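Local coordinates for protein acetyl-CoA acetyltransferase (PDB 4EGV) that probably acts as an acyltransferase, being a monomeric type 1 thiolase-like protein of Mycobacterium smegmatis that carries an additional C-terminal domain, at residues Leu45-Ala50 and Arg95-Asn100; Phe224-Ala229 and Pro237-Val242; Ala338-Tyr343 and Phe402-Ala407; Tyr460-Asp465 and Lys494-Gly499. All blocks are in the same frame, centred on the assembly; numbering follows the deposited sequence.

Overall arrangement
The four contacts illustrate how a single chain, which here forms the assembly alone, is tied together by pairings of different kinds; along the sequence they follow one another without nesting. Contact 3 lies nearest the middle, joining two parallel strands of the large mixed sheet of the thiolase fold. Contact 1 pairs two helices on that same sheet, with its centre about 27 Å from that of contact 3. Contact 2 fixes the loop after helix 210-230; its nearest atoms come within about 4 Å of contact 3 without touching. Contact 4 belongs to the additional C-terminal domain, its centre about 45 Å from that of contact 1, across the chain's centre.

Contact 1. Residues Leu45-Ala50 and Arg95-Asn100; sequences LATEAA and RSVARN
A chi1 of -64° sets Thr47 with CG2 anti to the backbone N and OG1 beside that nitrogen, while Asn100 carries CG anti to its own carbonyl carbon; in these settings the hydroxyl of helix 42-56 meets the amide of helix 93-101. The two side chains cross at about a right angle. Asn100 ND2 donates to Thr47 OG1 over 3.2 Å, with a nearly straight N-H...O angle of 170° and the oxygen close to the amide plane. That hydroxyl also bonds to Val43 O, one turn back in its own helix, so it is gripped from both helices, which probably fixes its rotation. Alongside, Thr47 CG2 rests on Asn100 CB at 3.6 Å.

Val97 supplies the apolar half by spreading its two branches along helix 42-56: CG2 touches Ala46 CB at 3.8 Å, and CG1 faces Ala50 CB more loosely at 4.3 Å. The axes of helix segments 45-50 and 95-100 cross at -48° and approach to 9.2 Å. Beneath the pair runs strand 136-143 of the mixed sheet, where Ser142 and Leu138 receive Ala46 and Ala50 and Phe140 receives Val97, so both helices pack on the same strand.

Contact 2. Residues Phe224-Ala229 and Pro237-Val242; sequences FSKVAA and PTERSV
Lys226 and Glu239 lie side by side and point the same way, each with CG anti to its backbone N, as two long chains rising in parallel from the helix and from the loop that follows it. Glu239 stays extended and lays OE2 along the lysine methylenes, 3.6 Å from Lys226 CD. Lys226, however, bends at chi3 and chi4, which leaves its NZ 5.6 Å from Glu239 OE2, so the opposite charges are near but not in contact. Ser225 stands differently: with OG between the backbone N and the carbonyl carbon (chi1 71°), the hydroxyl accepts a hydrogen bond from Arg240 N at 3.1 Å and also bonds to Ala222 O in its own helix. At the other end, the Pro237 ring leans on the final turn, its CG 3.9 Å from Ala229 CA, and Ala229 CB faces Glu239 CB at 4.1 Å.

Arg240 turns at chi2 and leads away to a salt bridge with Glu244 of helix 242-246, whose N-cap is Ser241. The loop is therefore held to helix 210-230 by one serine bridging two backbone groups and by aliphatic packing, while the Lys226-Glu239 charges probably add no more than a diffuse attraction.

Contact 3. Residues Ala338-Tyr343 and Phe402-Ala407; sequences AAFDLY and FALVGA
The Phe340 ring is met obliquely by Leu404, whose CB lies 4.0 Å from Phe340 CD1, with Leu404 CD2 close to the same ring atom. Tyr343 sets out toward the partner strand, its CB 3.3 Å from Gly406 O, but its ring leads away; Gly406 O and Ala407 CA lie oblique to it, and its hydroxyl bonds to Gly380 O. Phe402 leads away to Ile419 of strand 414-421. In the flat, buried carboxylate of Asp341, OD1 accepts from Leu369 N, and OD2 is hydrogen-bonded to Tyr383 OH.

Between the strands, which run within 6° of parallel, the backbone bonds zigzag as a parallel pair requires. Ala338 N donates to Phe402 O at 2.8 Å, and Leu404 N to Ala339 O at 3.0 Å. Asp341 N then reaches Leu404 O at 2.9 Å, and Gly406 N reaches Asp341 O at 2.8 Å; these four run nearly along the carbonyl axes. A weak bond from Tyr343 N to Gly406 O, 3.1 Å long and bent to 125°, ends the series. Leu342 and Leu404 cross obliquely on the Phe340 side, Leu342 CD1 being 3.8 Å from Leu404 CD2.

The connection between the two strands is made of helices and loops, with no further strand, a beta-alpha-beta crossover. Strand 337-342 is the outermost on this side of the mixed sheet; strand 402-409 bonds on its far side to antiparallel strand 414-421. Helix 383-397 packs on the face carrying Ala403 and Val405, with Gln119 of helix 117-130 also touching Val405.

Contact 4. Residues Tyr460-Asp465 and Lys494-Gly499; sequences YTVRYD and KLLSEG
Apolar packing carries most of this contact between strand 453-463 and helix 490-498, centred on Leu496. Tyr460 holds CG between its backbone N and carbonyl carbon (chi1 67°), and its side chain slides past that of Leu496 in the opposite direction, with Leu496 CD2 3.9 Å from Tyr460 CB. Two residues on, Val462 crosses the leucine obliquely; its CG2 lies 3.7 Å from Leu496 CB, and its CG1 turns toward Ser497. The same Val462 CG1 sits over the rim of one face of the Tyr464 ring.

The helix crosses the strand almost perpendicularly, at -93°, with the axes 8.4 Å apart. It links the third and fourth strands of a five-stranded antiparallel sheet, the position of the helix in an OB fold, to whose clan this additional C-terminal domain is assigned.

The polar groups touch across the contact without bonding to one another: Tyr464 OH rests 3.6 Å from Ser497 CA but is hydrogen-bonded to Asp257 OD1, and Ser497 OG turns back to Val493 O. Tyr460 OH similarly bonds to Arg203 of helix 191-206. The one salt bridge lies within residues 460-465: Arg463 NH2 donates to the syn lone pair of Asp465 OD2 at 2.8 Å, close to the guanidinium plane.

Contact 1. Residues Leu45-Ala50 and Arg95-Asn100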
# COMPACT_ATOMS: atom_id res chain seq x y z
N LEU A 45 1.28 15.28 -16.27
CA LEU A 45 0.81 13.89 -16.16
C LEU A 45 -0.51 13.71 -15.39
O LEU A 45 -1.38 12.90 -15.75
CB LEU A 45 1.88 13.03 -15.50
CG LEU A 45 3.17 12.71 -16.26
CD1 LEU A 45 4.27 12.18 -15.35
CD2 LEU A 45 2.98 11.82 -17.47
N ALA A 46 -0.64 14.48 -14.32
CA ALA A 46 -1.83 14.53 -13.53
C ALA A 46 -2.92 15.21 -14.32
O ALA A 46 -4.06 14.91 -14.17
CB ALA A 46 -1.56 15.28 -12.22
N THR A 47 -2.54 16.15 -15.16
CA THR A 47 -3.47 16.85 -16.04
C THR A 47 -4.07 15.92 -17.09
O THR A 47 -5.25 15.84 -17.25
CB THR A 47 -2.76 18.07 -16.66
OG1 THR A 47 -2.43 18.97 -15.60
CG2 THR A 47 -3.61 18.75 -17.70
N GLU A 48 -3.23 15.19 -17.79
CA GLU A 48 -3.70 14.20 -18.71
C GLU A 48 -4.66 13.16 -18.12
O GLU A 48 -5.69 12.88 -18.71
CB GLU A 48 -2.51 13.50 -19.37
CG GLU A 48 -2.00 14.19 -20.61
CD GLU A 48 -3.05 14.39 -21.72
OE1 GLU A 48 -3.85 13.49 -22.01
OE2 GLU A 48 -3.06 15.47 -22.32
N ALA A 49 -4.32 12.59 -16.97
CA ALA A 49 -5.25 11.72 -16.22
C ALA A 49 -6.55 12.40 -15.77
O ALA A 49 -7.60 11.79 -15.81
CB ALA A 49 -4.56 11.11 -15.05
N ALA A 50 -6.48 13.66 -15.36
CA ALA A 50 -7.65 14.41 -14.92
C ALA A 50 -8.62 14.69 -16.05
O ALA A 50 -9.86 14.65 -15.86
CB ALA A 50 -7.25 15.69 -14.22
N ARG A 95 -3.67 23.26 -7.65
CA ARG A 95 -4.19 24.39 -8.49
C ARG A 95 -3.66 24.50 -9.93
O ARG A 95 -4.38 24.94 -10.80
CB ARG A 95 -4.07 25.75 -7.80
CG ARG A 95 -5.22 26.00 -6.92
CD ARG A 95 -5.23 27.33 -6.26
NE ARG A 95 -6.13 27.17 -5.14
CZ ARG A 95 -7.47 27.11 -5.23
NH1 ARG A 95 -8.10 27.20 -6.42
NH2 ARG A 95 -8.17 26.91 -4.11
N SER A 96 -2.41 24.12 -10.18
CA SER A 96 -1.91 24.13 -11.53
C SER A 96 -2.68 23.12 -12.39
O SER A 96 -2.87 23.35 -13.57
CB SER A 96 -0.41 23.79 -11.62
OG SER A 96 0.42 24.41 -10.68
N VAL A 97 -3.06 21.99 -11.77
CA VAL A 97 -3.75 20.90 -12.42
C VAL A 97 -5.13 21.38 -12.71
O VAL A 97 -5.66 21.14 -13.79
CB VAL A 97 -3.73 19.54 -11.58
CG1 VAL A 97 -4.75 18.52 -12.11
CG2 VAL A 97 -2.33 18.91 -11.58
N ALA A 98 -5.68 22.11 -11.76
CA ALA A 98 -7.01 22.69 -11.90
C ALA A 98 -7.10 23.68 -13.07
O ALA A 98 -8.08 23.67 -13.80
CB ALA A 98 -7.40 23.35 -10.63
N ARG A 99 -6.07 24.52 -13.25
CA ARG A 99 -6.07 25.62 -14.20
C ARG A 99 -6.03 24.99 -15.57
O ARG A 99 -6.79 25.35 -16.49
CB ARG A 99 -4.86 26.57 -13.96
CG ARG A 99 -5.01 28.10 -14.41
CD ARG A 99 -4.19 29.09 -13.47
NE ARG A 99 -2.75 28.73 -13.44
CZ ARG A 99 -2.01 28.39 -12.38
NH1 ARG A 99 -2.48 28.37 -11.13
NH2 ARG A 99 -0.74 28.06 -12.60
N ASN A 100 -5.16 24.01 -15.68
CA ASN A 100 -5.02 23.24 -16.89
C ASN A 100 -6.25 22.52 -17.47
O ASN A 100 -6.34 22.31 -18.69
CB ASN A 100 -3.94 22.20 -16.68
CG ASN A 100 -2.56 22.76 -16.79
OD1 ASN A 100 -2.35 23.88 -17.22
ND2 ASN A 100 -1.61 21.98 -16.38

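Contact 2. Residues Phe224-Ala229 and Pro237-Val242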
# COMPACT_ATOMS: atom_id res chain seq x y z
N PHE A 224 0.90 -12.01 -10.07
CA PHE A 224 1.02 -10.54 -10.19
C PHE A 224 1.67 -10.04 -11.50
O PHE A 224 1.08 -9.22 -12.20
CB PHE A 224 1.77 -9.98 -8.99
CG PHE A 224 0.96 -9.88 -7.77
CD1 PHE A 224 0.68 -8.65 -7.20
CD2 PHE A 224 0.44 -11.00 -7.19
CE1 PHE A 224 -0.10 -8.56 -6.06
CE2 PHE A 224 -0.35 -10.91 -6.06
CZ PHE A 224 -0.61 -9.70 -5.49
N SER A 225 2.85 -10.54 -11.83
CA SER A 225 3.56 -10.06 -13.00
C SER A 225 2.90 -10.48 -14.29
O SER A 225 3.09 -9.83 -15.31
CB SER A 225 5.07 -10.39 -12.98
OG SER A 225 5.33 -11.76 -13.18
N LYS A 226 2.09 -11.53 -14.23
CA LYS A 226 1.33 -11.94 -15.39
C LYS A 226 0.21 -10.95 -15.71
O LYS A 226 0.07 -10.53 -16.86
CB LYS A 226 0.75 -13.33 -15.20
CG LYS A 226 -0.06 -13.75 -16.41
CD LYS A 226 -0.35 -15.26 -16.50
CE LYS A 226 -1.75 -15.60 -15.97
NZ LYS A 226 -1.71 -15.82 -14.52
N VAL A 227 -0.57 -10.59 -14.70
CA VAL A 227 -1.58 -9.55 -14.82
C VAL A 227 -0.94 -8.24 -15.26
O VAL A 227 -1.48 -7.52 -16.05
CB VAL A 227 -2.36 -9.38 -13.48
CG1 VAL A 227 -3.15 -8.06 -13.42
CG2 VAL A 227 -3.26 -10.57 -13.22
N ALA A 228 0.25 -7.95 -14.74
CA ALA A 228 0.93 -6.74 -15.05
C ALA A 228 1.32 -6.65 -16.50
O ALA A 228 1.29 -5.56 -17.06
CB ALA A 228 2.13 -6.57 -14.17
N ALA A 229 1.66 -7.77 -17.11
CA ALA A 229 2.17 -7.77 -18.49
C ALA A 229 1.08 -7.49 -19.53
O ALA A 229 1.35 -6.94 -20.60
CB ALA A 229 2.92 -9.04 -18.81
N PRO A 237 6.83 -3.93 -18.69
CA PRO A 237 6.76 -5.12 -17.84
C PRO A 237 7.16 -6.38 -18.63
O PRO A 237 6.73 -6.58 -19.77
CB PRO A 237 5.28 -5.20 -17.49
CG PRO A 237 4.60 -4.70 -18.78
CD PRO A 237 5.61 -3.82 -19.53
N THR A 238 8.01 -7.20 -18.02
CA THR A 238 8.20 -8.59 -18.49
C THR A 238 7.55 -9.54 -17.48
O THR A 238 7.67 -9.35 -16.25
CB THR A 238 9.69 -8.94 -18.68
OG1 THR A 238 10.47 -7.81 -18.33
CG2 THR A 238 9.99 -9.28 -20.14
N GLU A 239 6.85 -10.55 -18.00
CA GLU A 239 6.27 -11.58 -17.15
C GLU A 239 7.36 -12.49 -16.60
O GLU A 239 8.34 -12.78 -17.29
CB GLU A 239 5.20 -12.38 -17.90
CG GLU A 239 4.37 -13.26 -17.00
CD GLU A 239 3.60 -14.34 -17.73
OE1 GLU A 239 3.35 -14.22 -18.95
OE2 GLU A 239 3.23 -15.33 -17.06
N ARG A 240 7.19 -12.93 -15.35
CA ARG A 240 8.16 -13.77 -14.65
C ARG A 240 7.50 -15.03 -14.11
O ARG A 240 6.39 -14.98 -13.59
CB ARG A 240 8.87 -12.99 -13.52
CG ARG A 240 9.42 -11.57 -13.89
CD ARG A 240 10.70 -11.60 -14.70
NE ARG A 240 11.25 -10.27 -14.87
CZ ARG A 240 12.38 -10.00 -15.54
NH1 ARG A 240 13.08 -10.97 -16.12
NH2 ARG A 240 12.81 -8.75 -15.64
N SER A 241 8.19 -16.17 -14.25
CA SER A 241 7.76 -17.43 -13.65
C SER A 241 8.26 -17.55 -12.20
O SER A 241 9.15 -16.84 -11.78
CB SER A 241 8.24 -18.63 -14.48
OG SER A 241 9.65 -18.79 -14.39
N VAL A 242 7.66 -18.47 -11.46
CA VAL A 242 8.03 -18.77 -10.09
C VAL A 242 9.52 -19.10 -9.97
O VAL A 242 10.19 -18.59 -9.10
CB VAL A 242 7.17 -19.94 -9.55
CG1 VAL A 242 7.66 -20.42 -8.21
CG2 VAL A 242 5.66 -19.56 -9.48

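Contact 3. Residues Ala338-Tyr343 and Phe402-Ala407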
# COMPACT_ATOMS: atom_id res chain seq x y z
N ALA A 338 -15.80 -10.00 -5.64
CA ALA A 338 -15.50 -10.53 -6.96
C ALA A 338 -14.05 -10.29 -7.43
O ALA A 338 -13.51 -11.08 -8.19
CB ALA A 338 -16.48 -9.98 -7.95
N ALA A 339 -13.44 -9.20 -6.96
CA ALA A 339 -12.09 -8.78 -7.39
C ALA A 339 -11.37 -8.03 -6.29
O ALA A 339 -12.00 -7.30 -5.53
CB ALA A 339 -12.16 -7.93 -8.67
N PHE A 340 -10.06 -8.24 -6.21
CA PHE A 340 -9.18 -7.59 -5.22
C PHE A 340 -8.06 -6.83 -5.90
O PHE A 340 -7.51 -7.32 -6.87
CB PHE A 340 -8.53 -8.64 -4.30
CG PHE A 340 -9.48 -9.36 -3.39
CD1 PHE A 340 -9.75 -8.86 -2.13
CD2 PHE A 340 -10.09 -10.54 -3.79
CE1 PHE A 340 -10.61 -9.52 -1.29
CE2 PHE A 340 -10.97 -11.20 -2.96
CZ PHE A 340 -11.23 -10.68 -1.71
N ASP A 341 -7.75 -5.64 -5.40
CA ASP A 341 -6.45 -5.00 -5.59
C ASP A 341 -5.83 -4.72 -4.24
O ASP A 341 -6.24 -3.81 -3.53
CB ASP A 341 -6.50 -3.70 -6.41
CG ASP A 341 -5.09 -3.26 -6.88
OD1 ASP A 341 -4.64 -3.72 -7.93
OD2 ASP A 341 -4.44 -2.45 -6.20
N LEU A 342 -4.86 -5.56 -3.89
CA LEU A 342 -4.13 -5.47 -2.63
C LEU A 342 -2.77 -4.87 -2.89
O LEU A 342 -2.07 -5.22 -3.83
CB LEU A 342 -4.04 -6.86 -1.96
CG LEU A 342 -5.17 -7.42 -1.08
CD1 LEU A 342 -6.49 -6.73 -1.17
CD2 LEU A 342 -5.33 -8.92 -1.29
N TYR A 343 -2.41 -3.91 -2.06
CA TYR A 343 -1.17 -3.20 -2.23
C TYR A 343 0.03 -4.13 -1.98
O TYR A 343 0.10 -4.83 -0.96
CB TYR A 343 -1.15 -2.02 -1.29
CG TYR A 343 -0.03 -1.04 -1.48
CD1 TYR A 343 -0.26 0.20 -2.11
CD2 TYR A 343 1.27 -1.32 -1.02
CE1 TYR A 343 0.75 1.11 -2.29
CE2 TYR A 343 2.30 -0.42 -1.19
CZ TYR A 343 2.04 0.80 -1.83
OH TYR A 343 3.06 1.71 -2.00
N PHE A 402 -18.95 -6.77 -6.27
CA PHE A 402 -18.19 -5.93 -5.34
C PHE A 402 -16.70 -6.10 -5.49
O PHE A 402 -16.26 -7.19 -5.66
CB PHE A 402 -18.55 -6.28 -3.89
CG PHE A 402 -19.90 -5.79 -3.48
CD1 PHE A 402 -20.04 -4.64 -2.72
CD2 PHE A 402 -21.04 -6.49 -3.86
CE1 PHE A 402 -21.31 -4.19 -2.33
CE2 PHE A 402 -22.31 -6.05 -3.49
CZ PHE A 402 -22.44 -4.91 -2.72
N ALA A 403 -15.95 -4.99 -5.42
CA ALA A 403 -14.43 -4.95 -5.52
C ALA A 403 -13.74 -4.28 -4.32
O ALA A 403 -14.07 -3.17 -3.94
CB ALA A 403 -13.99 -4.28 -6.80
N LEU A 404 -12.77 -4.97 -3.74
CA LEU A 404 -12.04 -4.45 -2.59
C LEU A 404 -10.66 -3.89 -3.00
O LEU A 404 -9.89 -4.53 -3.73
CB LEU A 404 -11.92 -5.54 -1.52
CG LEU A 404 -11.38 -5.16 -0.15
CD1 LEU A 404 -12.07 -5.94 0.90
CD2 LEU A 404 -9.88 -5.39 -0.06
N VAL A 405 -10.35 -2.69 -2.53
CA VAL A 405 -9.05 -2.10 -2.74
C VAL A 405 -8.38 -1.95 -1.38
O VAL A 405 -8.97 -1.41 -0.49
CB VAL A 405 -9.14 -0.72 -3.49
CG1 VAL A 405 -7.81 -0.05 -3.65
CG2 VAL A 405 -9.75 -0.91 -4.86
N GLY A 406 -7.14 -2.41 -1.23
CA GLY A 406 -6.39 -2.15 -0.01
C GLY A 406 -5.15 -1.33 -0.28
O GLY A 406 -4.39 -1.65 -1.16
N ALA A 407 -4.95 -0.28 0.51
CA ALA A 407 -3.85 0.68 0.29
C ALA A 407 -2.92 0.79 1.47
O ALA A 407 -3.32 1.20 2.51
CB ALA A 407 -4.43 2.06 -0.06

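Contact 4. Residues Tyr460-Asp465 and Lys494-Gly499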
# COMPACT_ATOMS: atom_id res chain seq x y z
N TYR A 460 15.80 -10.05 11.51
CA TYR A 460 17.06 -9.65 10.92
C TYR A 460 16.83 -9.28 9.45
O TYR A 460 15.84 -9.64 8.82
CB TYR A 460 18.07 -10.81 11.00
CG TYR A 460 17.70 -12.01 10.13
CD1 TYR A 460 18.26 -12.19 8.86
CD2 TYR A 460 16.77 -12.96 10.58
CE1 TYR A 460 17.91 -13.27 8.06
CE2 TYR A 460 16.42 -14.05 9.79
CZ TYR A 460 17.00 -14.20 8.52
OH TYR A 460 16.65 -15.27 7.73
N THR A 461 17.79 -8.54 8.92
CA THR A 461 17.95 -8.46 7.48
C THR A 461 19.44 -8.26 7.15
O THR A 461 20.25 -8.02 8.05
CB THR A 461 17.04 -7.36 6.88
OG1 THR A 461 17.13 -7.37 5.45
CG2 THR A 461 17.37 -6.00 7.45
N VAL A 462 19.80 -8.41 5.88
CA VAL A 462 21.16 -8.16 5.46
C VAL A 462 21.17 -7.23 4.26
O VAL A 462 20.34 -7.36 3.35
CB VAL A 462 21.89 -9.47 5.11
CG1 VAL A 462 23.37 -9.20 4.82
CG2 VAL A 462 21.76 -10.49 6.20
N ARG A 463 22.10 -6.28 4.24
CA ARG A 463 22.27 -5.43 3.06
C ARG A 463 23.37 -5.98 2.17
O ARG A 463 24.52 -5.96 2.54
CB ARG A 463 22.61 -4.00 3.45
CG ARG A 463 21.66 -3.38 4.44
CD ARG A 463 21.64 -1.88 4.32
NE ARG A 463 21.28 -1.53 2.95
CZ ARG A 463 20.59 -0.46 2.58
NH1 ARG A 463 20.16 0.44 3.47
NH2 ARG A 463 20.33 -0.30 1.30
N TYR A 464 22.99 -6.47 1.01
CA TYR A 464 23.93 -7.07 0.06
C TYR A 464 24.44 -6.03 -0.93
O TYR A 464 25.35 -6.28 -1.72
CB TYR A 464 23.29 -8.24 -0.69
CG TYR A 464 22.81 -9.34 0.18
CD1 TYR A 464 23.68 -10.28 0.69
CD2 TYR A 464 21.46 -9.48 0.47
CE1 TYR A 464 23.22 -11.33 1.50
CE2 TYR A 464 20.99 -10.52 1.26
CZ TYR A 464 21.87 -11.44 1.77
OH TYR A 464 21.40 -12.46 2.53
N ASP A 465 23.87 -4.85 -0.87
CA ASP A 465 24.29 -3.78 -1.74
C ASP A 465 25.43 -2.98 -1.12
O ASP A 465 26.02 -2.15 -1.77
CB ASP A 465 23.09 -2.89 -2.17
CG ASP A 465 22.11 -2.58 -1.00
OD1 ASP A 465 21.97 -3.41 -0.07
OD2 ASP A 465 21.45 -1.51 -1.00
N LYS A 494 27.57 -14.28 8.12
CA LYS A 494 27.53 -15.56 7.43
C LYS A 494 26.27 -16.36 7.86
O LYS A 494 25.59 -16.95 7.03
CB LYS A 494 28.84 -16.33 7.71
CG LYS A 494 29.06 -17.63 6.98
CD LYS A 494 30.53 -18.06 7.05
CE LYS A 494 30.91 -18.85 5.76
NZ LYS A 494 32.18 -19.59 5.89
N LEU A 495 25.96 -16.34 9.17
CA LEU A 495 24.77 -17.00 9.71
C LEU A 495 23.47 -16.35 9.19
O LEU A 495 22.53 -17.07 8.87
CB LEU A 495 24.79 -17.04 11.25
CG LEU A 495 23.63 -17.81 11.90
CD1 LEU A 495 23.77 -19.36 11.80
CD2 LEU A 495 23.45 -17.36 13.33
N LEU A 496 23.43 -15.02 9.12
CA LEU A 496 22.24 -14.30 8.62
C LEU A 496 21.99 -14.46 7.12
O LEU A 496 20.83 -14.50 6.67
CB LEU A 496 22.28 -12.81 8.98
CG LEU A 496 22.47 -12.38 10.43
CD1 LEU A 496 22.65 -10.88 10.56
CD2 LEU A 496 21.34 -12.84 11.30
N SER A 497 23.07 -14.57 6.34
CA SER A 497 22.97 -14.72 4.89
C SER A 497 22.73 -16.14 4.40
O SER A 497 22.04 -16.35 3.40
CB SER A 497 24.23 -14.20 4.20
OG SER A 497 24.66 -12.96 4.73
N GLU A 498 23.30 -17.12 5.10
CA GLU A 498 23.40 -18.48 4.59
C GLU A 498 22.79 -19.56 5.47
O GLU A 498 22.52 -20.66 4.99
CB GLU A 498 24.88 -18.83 4.32
CG GLU A 498 25.53 -18.08 3.14
CD GLU A 498 26.98 -18.54 2.82
OE1 GLU A 498 27.63 -19.27 3.63
OE2 GLU A 498 27.48 -18.14 1.74
N GLY A 499 22.37 -19.18 6.66
CA GLY A 499 21.69 -20.09 7.56
C GLY A 499 20.31 -19.69 8.04
O GLY A 499 19.54 -19.14 7.31